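Local coordinates for DNA primase (Aquifex aeolicus, PDB 2AU3), which probably synthesises the short RNA primers from which DNA polymerase extends during DNA replication, carrying a zinc-binding domain ahead of its RNA polymerase core, at residues Asp6-Glu9 and Leu10-Ile14; Asp76-Tyr79 and Phe80-Ala83. All coordinates share one frame; numbering follows the deposited sequence.

Contact 1. Residues Asp6-Glu9 and Leu10-Ile14; sequences DIDE and LRREI
Arg11 reaches back one helical turn over Ile7, and its side chain can be followed atom by atom. CB rests near the carbonyls of Ile7 and Asp8. With CG turned anti to the carbonyl carbon (chi1 -67°), the chain runs back along the helix, and CG lies 3.1 Å from Ile7 O, with CD close to the same oxygen. From there the arm stays extended to NE, and the guanidinium is laid flat over the isoleucine: Ile7 CG1 sits 3.8 Å from Arg11 CZ, over the centre of one face. Arg11 NH1 gives a hydrogen bond of 3.0 Å to a water that in turn donates to Asp8 OD1, and it also forms a salt bridge with Glu103; NH2 probably bonds to Tyr79 OH. Replacing Arg11 by alanine is likely to cost Glu103 its ionic partner and Tyr79 OH a hydrogen-bond partner, and to bare the flank of Ile7. Asp8 also forms a salt bridge with Arg12, whose NE meets Asp8 OD2 at 3.1 Å with an almost straight N-H (174°). That oxygen lies in the guanidinium plane, yet NE approaches from above the carboxylate. The backbone bond from Arg11 N to Ile7 O, 2.9 Å long, belongs to the same turn. Such i to i+4 pairing is typical of an α-helix; this one, the first of the zinc-binding domain, is amphipathic, with Ile7 and Leu10 against helix 79-90 and Asp8 and Arg12 more exposed.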
ATOM      1  N   ASP A   6       5.176  25.842 -12.345  1.00 38.55           N
ATOM      2  CA  ASP A   6       6.541  25.707 -12.870  1.00 36.08           C
ATOM      3  C   ASP A   6       7.109  24.314 -12.648  1.00 34.59           C
ATOM      4  O   ASP A   6       7.760  23.747 -13.534  1.00 33.07           O
ATOM      5  CB  ASP A   6       7.485  26.718 -12.222  1.00 36.28           C
ATOM      6  CG  ASP A   6       7.150  28.151 -12.576  1.00 37.01           C
ATOM      7  OD1 ASP A   6       6.307  28.360 -13.470  1.00 34.49           O
ATOM      8  OD2 ASP A   6       7.686  29.138 -12.001  1.00 38.08           O
ATOM      9  N   ILE A   7       6.879  23.784 -11.446  1.00 32.43           N
ATOM     10  CA  ILE A   7       7.455  22.523 -11.033  1.00 31.10           C
ATOM     11  C   ILE A   7       6.844  21.327 -11.780  1.00 30.85           C
ATOM     12  O   ILE A   7       7.553  20.400 -12.150  1.00 30.06           O
ATOM     13  CB  ILE A   7       7.338  22.346  -9.488  1.00 31.42           C
ATOM     14  CG1 ILE A   7       8.231  21.212  -9.016  1.00 31.22           C
ATOM     15  CG2 ILE A   7       5.906  22.130  -9.066  1.00 30.29           C
ATOM     16  CD1 ILE A   7       9.687  21.577  -9.073  1.00 32.80           C
ATOM     17  N   ASP A   8       5.534  21.352 -11.987  1.00 30.40           N
ATOM     18  CA  ASP A   8       4.879  20.307 -12.755  1.00 30.57           C
ATOM     19  C   ASP A   8       5.361  20.377 -14.224  1.00 29.53           C
ATOM     20  O   ASP A   8       5.692  19.360 -14.837  1.00 29.32           O
ATOM     21  CB  ASP A   8       3.360  20.487 -12.662  1.00 31.44           C
ATOM     22  CG  ASP A   8       2.582  19.430 -13.438  1.00 34.69           C
ATOM     23  OD1 ASP A   8       2.849  18.205 -13.272  1.00 38.27           O
ATOM     24  OD2 ASP A   8       1.656  19.738 -14.223  1.00 39.31           O
ATOM     25  N   GLU A   9       5.410  21.588 -14.764  1.00 27.73           N
ATOM     26  CA  GLU A   9       5.914  21.814 -16.116  1.00 26.98           C
ATOM     27  C   GLU A   9       7.371  21.371 -16.235  1.00 25.94           C
ATOM     28  O   GLU A   9       7.768  20.767 -17.223  1.00 25.42           O
ATOM     29  CB  GLU A   9       5.750  23.303 -16.496  1.00 27.02           C
ATOM     30  CG  GLU A   9       4.300  23.730 -16.697  1.00 26.59           C
ATOM     31  CD  GLU A   9       3.558  22.910 -17.766  1.00 30.89           C
ATOM     32  OE1 GLU A   9       4.100  22.724 -18.902  1.00 30.88           O
ATOM     33  OE2 GLU A   9       2.406  22.490 -17.493  1.00 27.35           O
ATOM     34  N   LEU A  10       8.168  21.645 -15.211  1.00 25.30           N
ATOM     35  CA  LEU A  10       9.550  21.169 -15.210  1.00 24.52           C
ATOM     36  C   LEU A  10       9.580  19.654 -15.243  1.00 24.43           C
ATOM     37  O   LEU A  10      10.305  19.063 -16.032  1.00 23.93           O
ATOM     38  CB  LEU A  10      10.320  21.677 -13.991  1.00 23.79           C
ATOM     39  CG  LEU A  10      11.750  21.157 -13.844  1.00 24.85           C
ATOM     40  CD1 LEU A  10      12.594  21.418 -15.109  1.00 22.70           C
ATOM     41  CD2 LEU A  10      12.436  21.718 -12.594  1.00 26.15           C
ATOM     42  N   ARG A  11       8.803  19.017 -14.373  1.00 23.92           N
ATOM     43  CA  ARG A  11       8.863  17.573 -14.294  1.00 24.83           C
ATOM     44  C   ARG A  11       8.474  16.915 -15.616  1.00 24.78           C
ATOM     45  O   ARG A  11       9.102  15.952 -16.015  1.00 24.83           O
ATOM     46  CB  ARG A  11       7.976  17.035 -13.198  1.00 24.99           C
ATOM     47  CG  ARG A  11       8.420  17.395 -11.808  1.00 26.38           C
ATOM     48  CD  ARG A  11       7.277  17.351 -10.868  1.00 25.73           C
ATOM     49  NE  ARG A  11       7.722  17.272  -9.496  1.00 29.01           N
ATOM     50  CZ  ARG A  11       6.992  17.663  -8.478  1.00 26.18           C
ATOM     51  NH1 ARG A  11       5.767  18.159  -8.695  1.00 25.00           N
ATOM     52  NH2 ARG A  11       7.460  17.529  -7.247  1.00 27.70           N
ATOM     53  N   ARG A  12       7.436  17.435 -16.269  1.00 24.92           N
ATOM     54  CA  ARG A  12       7.012  16.923 -17.586  1.00 25.94           C
ATOM     55  C   ARG A  12       8.137  16.972 -18.642  1.00 25.16           C
ATOM     56  O   ARG A  12       8.322  16.029 -19.421  1.00 24.88           O
ATOM     57  CB  ARG A  12       5.776  17.672 -18.097  1.00 26.40           C
ATOM     58  CG  ARG A  12       4.468  17.391 -17.318  1.00 29.41           C
ATOM     59  CD  ARG A  12       3.369  18.457 -17.583  1.00 34.45           C
ATOM     60  NE  ARG A  12       2.141  18.210 -16.820  1.00 38.58           N
ATOM     61  CZ  ARG A  12       1.153  17.404 -17.210  1.00 41.68           C
ATOM     62  NH1 ARG A  12       1.227  16.760 -18.369  1.00 41.85           N
ATOM     63  NH2 ARG A  12       0.081  17.237 -16.432  1.00 43.17           N
ATOM     64  N   GLU A  13       8.898  18.059 -18.640  1.00 24.23           N
ATOM     65  CA  GLU A  13       9.958  18.283 -19.616  1.00 23.63           C
ATOM     66  C   GLU A  13      11.203  17.404 -19.401  1.00 23.78           C
ATOM     67  O   GLU A  13      11.912  17.087 -20.367  1.00 22.84           O
ATOM     68  CB  GLU A  13      10.362  19.761 -19.595  1.00 23.82           C
ATOM     69  CG  GLU A  13      11.411  20.139 -20.636  1.00 23.52           C
ATOM     70  CD  GLU A  13      10.823  20.345 -22.024  1.00 24.77           C
ATOM     71  OE1 GLU A  13       9.596  20.108 -22.218  1.00 25.63           O
ATOM     72  OE2 GLU A  13      11.593  20.732 -22.925  1.00 23.10           O
ATOM     73  N   ILE A  14      11.488  17.030 -18.148  1.00 22.89           N
ATOM     74  CA  ILE A  14      12.693  16.236 -17.853  1.00 24.64           C
ATOM     75  C   ILE A  14      12.513  14.785 -18.284  1.00 24.54           C
ATOM     76  O   ILE A  14      11.423  14.232 -18.162  1.00 24.98           O
ATOM     77  CB  ILE A  14      13.034  16.256 -16.345  1.00 24.52           C
ATOM     78  CG1 ILE A  14      13.493  17.645 -15.910  1.00 25.84           C
ATOM     79  CG2 ILE A  14      14.131  15.273 -16.057  1.00 25.86           C
ATOM     80  CD1 ILE A  14      13.252  17.892 -14.427  1.00 28.49           C
TER
HETATM   81  O   HOH W   1       3.774  17.804 -10.892  1.00 33.67           O

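Contact 2. Residues Asp76-Tyr79 and Phe80-Ala83; sequences DISY and FEAA
Ser78 and Glu81 exchange hydrogen bonds in a capping box at the start of helix 79-90. Ser78 N donates a hydrogen bond to Glu81 OE1 over 2.8 Å, nearly straight at 176° and received on the anti lone pair of that oxygen. In return Glu81 N donates to Ser78 OG at 2.9 Å. The serine hydroxyl is held between its own backbone N and carbonyl carbon (chi1 79°), which places OG within reach of Glu81 N, an amide that has no helical carbonyl before it. Regular helical bonding follows at once, Ala82 N to Ser78 O and Ala83 N to Tyr79 O, each 2.8 Å. Just upstream, the positive phi of Asp76 marks the Schellman motif that ends helix 67-75, so little more than a tight turn separates the two helices. Outside the polar box, Ile77 CB packs against the glutamate, while Ile77 CG1 comes within 4.1 Å of Ala82 CB. Further along, Tyr79 and Phe80 make a T-shaped pair with planes 89° apart, and the tyrosine hydroxyl bonds to Asp66. The edge of the Tyr79 ring, at CD2, meets the Phe80 face, offset toward its rim, with Tyr79 CD2 3.9 Å from Phe80 CD1.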
ATOM      1  N   ASP A  76      23.704  16.744  -2.769  1.00 25.79           N
ATOM      2  CA  ASP A  76      23.442  17.058  -1.358  1.00 26.09           C
ATOM      3  C   ASP A  76      22.791  18.430  -1.202  1.00 25.12           C
ATOM      4  O   ASP A  76      23.290  19.287  -0.485  1.00 25.62           O
ATOM      5  CB  ASP A  76      24.717  16.953  -0.521  1.00 26.12           C
ATOM      6  CG  ASP A  76      24.432  16.948   0.982  1.00 28.64           C
ATOM      7  OD1 ASP A  76      23.579  16.169   1.414  1.00 29.24           O
ATOM      8  OD2 ASP A  76      25.010  17.696   1.807  1.00 34.93           O
ATOM      9  N   ILE A  77      21.698  18.633  -1.921  1.00 24.26           N
ATOM     10  CA  ILE A  77      20.911  19.866  -1.863  1.00 23.19           C
ATOM     11  C   ILE A  77      19.435  19.499  -1.721  1.00 22.67           C
ATOM     12  O   ILE A  77      19.049  18.322  -1.823  1.00 22.01           O
ATOM     13  CB  ILE A  77      21.138  20.794  -3.137  1.00 23.65           C
ATOM     14  CG1 ILE A  77      20.629  20.135  -4.431  1.00 23.11           C
ATOM     15  CG2 ILE A  77      22.602  21.233  -3.274  1.00 24.71           C
ATOM     16  CD1 ILE A  77      21.157  20.822  -5.758  1.00 23.61           C
ATOM     17  N   SER A  78      18.607  20.501  -1.478  1.00 21.85           N
ATOM     18  CA  SER A  78      17.193  20.249  -1.295  1.00 21.68           C
ATOM     19  C   SER A  78      16.533  19.891  -2.628  1.00 21.16           C
ATOM     20  O   SER A  78      17.025  20.229  -3.722  1.00 20.47           O
ATOM     21  CB  SER A  78      16.512  21.474  -0.692  1.00 21.54           C
ATOM     22  OG  SER A  78      16.282  22.430  -1.703  1.00 24.18           O
ATOM     23  N   TYR A  79      15.409  19.218  -2.533  1.00 21.56           N
ATOM     24  CA  TYR A  79      14.632  18.887  -3.715  1.00 21.75           C
ATOM     25  C   TYR A  79      14.447  20.125  -4.612  1.00 22.33           C
ATOM     26  O   TYR A  79      14.734  20.088  -5.822  1.00 22.46           O
ATOM     27  CB  TYR A  79      13.294  18.281  -3.291  1.00 20.85           C
ATOM     28  CG  TYR A  79      12.477  17.776  -4.434  1.00 21.30           C
ATOM     29  CD1 TYR A  79      12.603  16.458  -4.887  1.00 22.91           C
ATOM     30  CD2 TYR A  79      11.572  18.611  -5.074  1.00 21.85           C
ATOM     31  CE1 TYR A  79      11.839  15.993  -5.964  1.00 21.21           C
ATOM     32  CE2 TYR A  79      10.828  18.170  -6.152  1.00 21.36           C
ATOM     33  CZ  TYR A  79      10.957  16.861  -6.587  1.00 20.40           C
ATOM     34  OH  TYR A  79      10.189  16.438  -7.652  1.00 22.01           O
ATOM     35  N   PHE A  80      13.982  21.223  -4.024  1.00 22.63           N
ATOM     36  CA  PHE A  80      13.707  22.441  -4.807  1.00 22.96           C
ATOM     37  C   PHE A  80      14.948  23.208  -5.273  1.00 22.60           C
ATOM     38  O   PHE A  80      14.943  23.818  -6.367  1.00 22.71           O
ATOM     39  CB  PHE A  80      12.730  23.341  -4.066  1.00 24.30           C
ATOM     40  CG  PHE A  80      11.348  22.756  -3.951  1.00 24.58           C
ATOM     41  CD1 PHE A  80      10.617  22.439  -5.095  1.00 27.47           C
ATOM     42  CD2 PHE A  80      10.775  22.530  -2.706  1.00 29.11           C
ATOM     43  CE1 PHE A  80       9.336  21.889  -5.003  1.00 28.94           C
ATOM     44  CE2 PHE A  80       9.491  21.962  -2.603  1.00 28.06           C
ATOM     45  CZ  PHE A  80       8.772  21.669  -3.757  1.00 29.68           C
ATOM     46  N   GLU A  81      16.025  23.134  -4.495  1.00 21.60           N
ATOM     47  CA  GLU A  81      17.347  23.518  -4.998  1.00 21.88           C
ATOM     48  C   GLU A  81      17.739  22.718  -6.259  1.00 20.93           C
ATOM     49  O   GLU A  81      18.226  23.279  -7.243  1.00 20.72           O
ATOM     50  CB  GLU A  81      18.419  23.376  -3.898  1.00 22.88           C
ATOM     51  CG  GLU A  81      18.402  24.496  -2.865  1.00 24.83           C
ATOM     52  CD  GLU A  81      19.407  24.300  -1.726  1.00 31.22           C
ATOM     53  OE1 GLU A  81      19.538  23.176  -1.190  1.00 30.13           O
ATOM     54  OE2 GLU A  81      20.066  25.297  -1.341  1.00 36.14           O
ATOM     55  N   ALA A  82      17.541  21.407  -6.219  1.00 19.48           N
ATOM     56  CA  ALA A  82      17.814  20.545  -7.380  1.00 19.07           C
ATOM     57  C   ALA A  82      16.893  20.905  -8.530  1.00 20.02           C
ATOM     58  O   ALA A  82      17.313  20.908  -9.699  1.00 20.86           O
ATOM     59  CB  ALA A  82      17.631  19.063  -7.011  1.00 17.26           C
ATOM     60  N   ALA A  83      15.631  21.173  -8.203  1.00 19.76           N
ATOM     61  CA  ALA A  83      14.666  21.636  -9.199  1.00 20.11           C
ATOM     62  C   ALA A  83      15.165  22.895  -9.942  1.00 20.06           C
ATOM     63  O   ALA A  83      15.062  22.986 -11.168  1.00 19.79           O
ATOM     64  CB  ALA A  83      13.335  21.876  -8.555  1.00 19.54           C
TER

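Overall arrangement
Contact 1 comes first along the chain, on helix 6-13, and contact 2 follows at the start of helix 79-90; their centres lie about 14 Å apart, both within the CHC2-type zinc-binding domain. Although some sixty residues separate them, the two helices touch directly. Ile7 CD1 packs 3.7 Å from Ala83 CB, and the same Ile7 CD1 lies 4.1 Å from Phe80 CE1, while Arg11 and Tyr79 add a polar join. Helix 67-75 adjoins both contacts through Ile68, and helix 101-122 borders both as well. The N-terminal helix is thus fastened to the helices that follow the zinc-ribbon strands, away from the zinc itself.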